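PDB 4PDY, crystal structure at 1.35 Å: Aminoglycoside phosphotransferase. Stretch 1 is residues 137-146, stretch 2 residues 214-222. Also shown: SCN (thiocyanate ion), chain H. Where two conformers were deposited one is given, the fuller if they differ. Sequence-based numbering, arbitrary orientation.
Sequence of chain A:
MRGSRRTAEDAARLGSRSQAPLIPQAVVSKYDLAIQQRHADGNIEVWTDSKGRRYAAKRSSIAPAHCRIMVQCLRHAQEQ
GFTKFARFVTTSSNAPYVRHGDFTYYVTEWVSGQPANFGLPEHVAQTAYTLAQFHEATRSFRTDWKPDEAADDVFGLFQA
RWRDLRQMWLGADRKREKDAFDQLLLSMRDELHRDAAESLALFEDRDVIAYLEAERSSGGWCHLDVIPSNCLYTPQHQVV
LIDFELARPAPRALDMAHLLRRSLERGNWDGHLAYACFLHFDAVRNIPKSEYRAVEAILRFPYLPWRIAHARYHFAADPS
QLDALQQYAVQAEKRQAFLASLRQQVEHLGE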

# COMPACT_ATOMS: atom_id res chain seq x y z
N ALA A 137 4.47 11.84 -12.58
CA ALA A 137 4.29 13.27 -12.34
C ALA A 137 5.19 13.84 -11.25
O ALA A 137 5.26 15.05 -11.11
CB ALA A 137 2.83 13.57 -12.00
N THR A 138 5.81 12.96 -10.47
CA THR A 138 6.68 13.39 -9.37
C THR A 138 8.16 13.08 -9.60
O THR A 138 8.98 13.23 -8.69
CB THR A 138 6.22 12.78 -8.03
OG1 THR A 138 6.17 11.36 -8.13
CG2 THR A 138 4.84 13.32 -7.64
N ARG A 139 8.50 12.65 -10.81
CA ARG A 139 9.89 12.39 -11.15
C ARG A 139 10.72 13.62 -10.84
O ARG A 139 10.32 14.75 -11.10
CB ARG A 139 9.96 12.08 -12.65
CG ARG A 139 11.30 11.63 -13.19
CD ARG A 139 11.17 11.10 -14.61
NE ARG A 139 10.71 9.70 -14.65
CZ ARG A 139 11.51 8.63 -14.76
NH1 ARG A 139 12.82 8.76 -14.85
NH2 ARG A 139 10.99 7.41 -14.77
N SER A 140 11.90 13.40 -10.27
CA SER A 140 12.82 14.48 -9.98
C SER A 140 12.37 15.45 -8.88
O SER A 140 13.09 16.41 -8.60
CB SER A 140 13.17 15.28 -11.24
OG SER A 140 13.81 14.47 -12.22
N PHE A 141 11.21 15.22 -8.24
CA PHE A 141 10.70 16.15 -7.22
C PHE A 141 11.22 15.74 -5.86
O PHE A 141 10.90 14.66 -5.37
CB PHE A 141 9.17 16.17 -7.17
CG PHE A 141 8.63 17.14 -6.14
CD1 PHE A 141 8.68 18.50 -6.36
CD2 PHE A 141 8.21 16.70 -4.89
CE1 PHE A 141 8.25 19.40 -5.40
CE2 PHE A 141 7.79 17.58 -3.92
CZ PHE A 141 7.80 18.94 -4.18
N ARG A 142 12.03 16.61 -5.25
CA ARG A 142 12.56 16.40 -3.89
C ARG A 142 13.00 14.97 -3.66
O ARG A 142 12.65 14.32 -2.68
CB ARG A 142 11.53 16.84 -2.85
CG ARG A 142 11.15 18.31 -2.93
CD ARG A 142 12.25 19.26 -2.51
NE ARG A 142 12.73 18.97 -1.15
CZ ARG A 142 12.19 19.45 -0.02
NH1 ARG A 142 11.13 20.26 -0.04
NH2 ARG A 142 12.70 19.14 1.16
N THR A 143 13.86 14.52 -4.56
CA THR A 143 14.28 13.12 -4.60
C THR A 143 15.01 12.64 -3.35
O THR A 143 14.87 11.48 -2.97
CB THR A 143 15.18 12.87 -5.84
OG1 THR A 143 14.45 13.17 -7.02
CG2 THR A 143 15.62 11.41 -5.91
N ASP A 144 15.76 13.53 -2.70
CA ASP A 144 16.51 13.17 -1.51
C ASP A 144 15.72 13.40 -0.21
O ASP A 144 16.30 13.33 0.88
CB ASP A 144 17.83 13.94 -1.48
CG ASP A 144 18.76 13.55 -2.61
OD1 ASP A 144 18.61 12.44 -3.17
OD2 ASP A 144 19.67 14.35 -2.94
N TRP A 145 14.43 13.69 -0.30
CA TRP A 145 13.61 13.82 0.91
C TRP A 145 13.24 12.46 1.52
O TRP A 145 12.72 11.54 0.84
CB TRP A 145 12.33 14.58 0.61
CG TRP A 145 11.50 14.77 1.83
CD1 TRP A 145 11.68 15.71 2.80
CD2 TRP A 145 10.37 13.99 2.22
NE1 TRP A 145 10.72 15.57 3.78
CE2 TRP A 145 9.91 14.52 3.45
CE3 TRP A 145 9.69 12.92 1.65
CZ2 TRP A 145 8.78 14.01 4.11
CZ3 TRP A 145 8.56 12.41 2.32
CH2 TRP A 145 8.14 12.96 3.54
N LYS A 146 13.43 12.37 2.83
CA LYS A 146 13.06 11.20 3.64
C LYS A 146 12.40 11.65 4.96
O LYS A 146 12.45 12.84 5.33
CB LYS A 146 14.29 10.33 3.91
N ALA A 214 18.81 3.10 -10.14
CA ALA A 214 18.39 4.06 -11.16
C ALA A 214 17.13 4.81 -10.73
O ALA A 214 17.03 6.02 -10.90
CB ALA A 214 18.16 3.36 -12.48
N GLU A 215 16.17 4.08 -10.16
CA GLU A 215 14.94 4.71 -9.64
C GLU A 215 15.24 5.71 -8.54
O GLU A 215 14.67 6.80 -8.52
CB GLU A 215 13.98 3.63 -9.15
CG GLU A 215 13.18 2.97 -10.26
CD GLU A 215 12.04 3.84 -10.77
OE1 GLU A 215 11.09 4.13 -10.02
OE2 GLU A 215 12.10 4.25 -11.94
N ARG A 216 16.14 5.34 -7.62
CA ARG A 216 16.58 6.24 -6.56
C ARG A 216 17.12 7.55 -7.12
O ARG A 216 16.84 8.63 -6.60
CB ARG A 216 17.63 5.57 -5.66
CG ARG A 216 17.99 6.37 -4.41
CD ARG A 216 18.49 5.49 -3.27
NE ARG A 216 19.23 6.25 -2.28
CZ ARG A 216 19.60 5.79 -1.08
NH1 ARG A 216 19.29 4.56 -0.71
NH2 ARG A 216 20.28 6.57 -0.25
N SER A 217 17.88 7.45 -8.21
CA SER A 217 18.46 8.63 -8.84
C SER A 217 17.44 9.49 -9.58
O SER A 217 17.45 10.71 -9.43
CB SER A 217 19.61 8.22 -9.78
OG SER A 217 20.18 9.34 -10.42
N SER A 218 16.55 8.87 -10.36
CA SER A 218 15.59 9.61 -11.18
C SER A 218 14.40 10.13 -10.36
O SER A 218 13.70 11.07 -10.77
CB SER A 218 15.09 8.74 -12.33
OG SER A 218 14.43 7.59 -11.84
N GLY A 219 14.18 9.51 -9.21
CA GLY A 219 13.12 9.92 -8.32
C GLY A 219 11.78 9.45 -8.83
O GLY A 219 11.67 8.50 -9.60
N GLY A 220 10.74 10.13 -8.36
CA GLY A 220 9.39 9.66 -8.54
C GLY A 220 8.97 9.07 -7.21
O GLY A 220 9.69 8.25 -6.60
N TRP A 221 7.81 9.52 -6.73
CA TRP A 221 7.28 9.07 -5.46
C TRP A 221 6.35 7.88 -5.64
O TRP A 221 5.63 7.78 -6.64
CB TRP A 221 6.50 10.21 -4.80
CG TRP A 221 7.31 11.36 -4.34
CD1 TRP A 221 8.34 11.97 -5.00
CD2 TRP A 221 7.13 12.09 -3.12
NE1 TRP A 221 8.84 13.02 -4.25
CE2 TRP A 221 8.12 13.10 -3.09
CE3 TRP A 221 6.26 11.97 -2.03
CZ2 TRP A 221 8.23 14.00 -2.02
CZ3 TRP A 221 6.38 12.84 -0.98
CH2 TRP A 221 7.34 13.86 -0.98
N CYS A 222 6.34 7.01 -4.64
CA CYS A 222 5.30 6.01 -4.47
C CYS A 222 4.33 6.47 -3.40
O CYS A 222 4.67 7.26 -2.53
CB CYS A 222 5.87 4.64 -4.07
SG CYS A 222 6.58 3.69 -5.42
S SCN H . 8.99 15.65 8.65
C SCN H . 9.34 16.43 7.43
N SCN H . 9.60 17.03 6.49
O HOH W 1 11.57 12.26 -6.67
O HOH W 2 14.31 12.12 -13.18
O HOH W 3 16.02 13.03 -8.94
O HOH W 4 15.24 8.79 -4.00

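Three direct hydrogen bonds, one aromatic cluster and four waters join these stretches, whose mutual contact buries 534 Å² counted over both sides. W221 is the centre of it, giving up 131 Å², the largest share of any residue.

Both nitrogens of W221 are donors to stretch 1. Its backbone N reaches T138 OG1 at 2.8 Å, with an N-H...O angle of 174°. The CA-to-CB bond of T138 points toward stretch 2, and chi1 in the p well (56°) sets the hydroxyl in line with that amide. At the other end of the residue, W221 NE1 donates to F141 O at 2.9 Å and 168°; chi1 of -69° (m) with chi2 of 43° swings the indole across to stretch 1 although its CA-to-CB bond points sideways. The acceptor belongs to the last residue of a type II turn from T138 to F141, closed by F141 N to T138 O at 3.0 Å.

Two further aromatic side chains, both with chi1 t, flank the same indole. F141 CD2 lies 3.9 Å from W221 CZ2, the ring planes oblique at 43°. The six-membered rings of W145 and W221 are nearly parallel, at 4°, but their centroids are 5.3 Å apart, so they barely overlap; their closest atoms are W145 CE3 and W221 CH2, 3.7 Å apart. The indole nitrogen of W145 is used separately, with NE1 donating to the thiocyanate N at 3.3 Å.

Where the helix of stretch 2 ends, S140 N donates to S218 O at 3.0 Å, though the 133° angle shows a bent bond. G219 then leaves helical geometry with positive phi (76°), which favours glycine, and the packing adds a second reason: an ideal CB would lie 2.5 Å from T143 OG1, a clash. At G220, phi/psi of 103/129 would jam a CB against the preceding carbonyl oxygen.

T143, with chi1 m (-60°), packs CG2 3.1 Å from R216 O and leaves OG1 to water. Water 1 bonds to T143 OG1 at 3.0 Å, accepts from G220 N at 2.8 Å and donates to F141 O at 2.8 Å, thereby satisfying a buried glycine amide. Water 3 links T143 OG1 (2.5 Å) to S217 O (2.8 Å).

Chi1 and chi2 (both t) extend the R139 side chain, and the turns at chi3 (-82°, m) and chi4 (-97°) leave NH1 3.4 Å from S218 CB. R139 NH2 and E215 OE2, 4.4 Å apart, are beyond a salt bridge: the oxygen lies well out of the guanidinium plane, leaving only charge proximity.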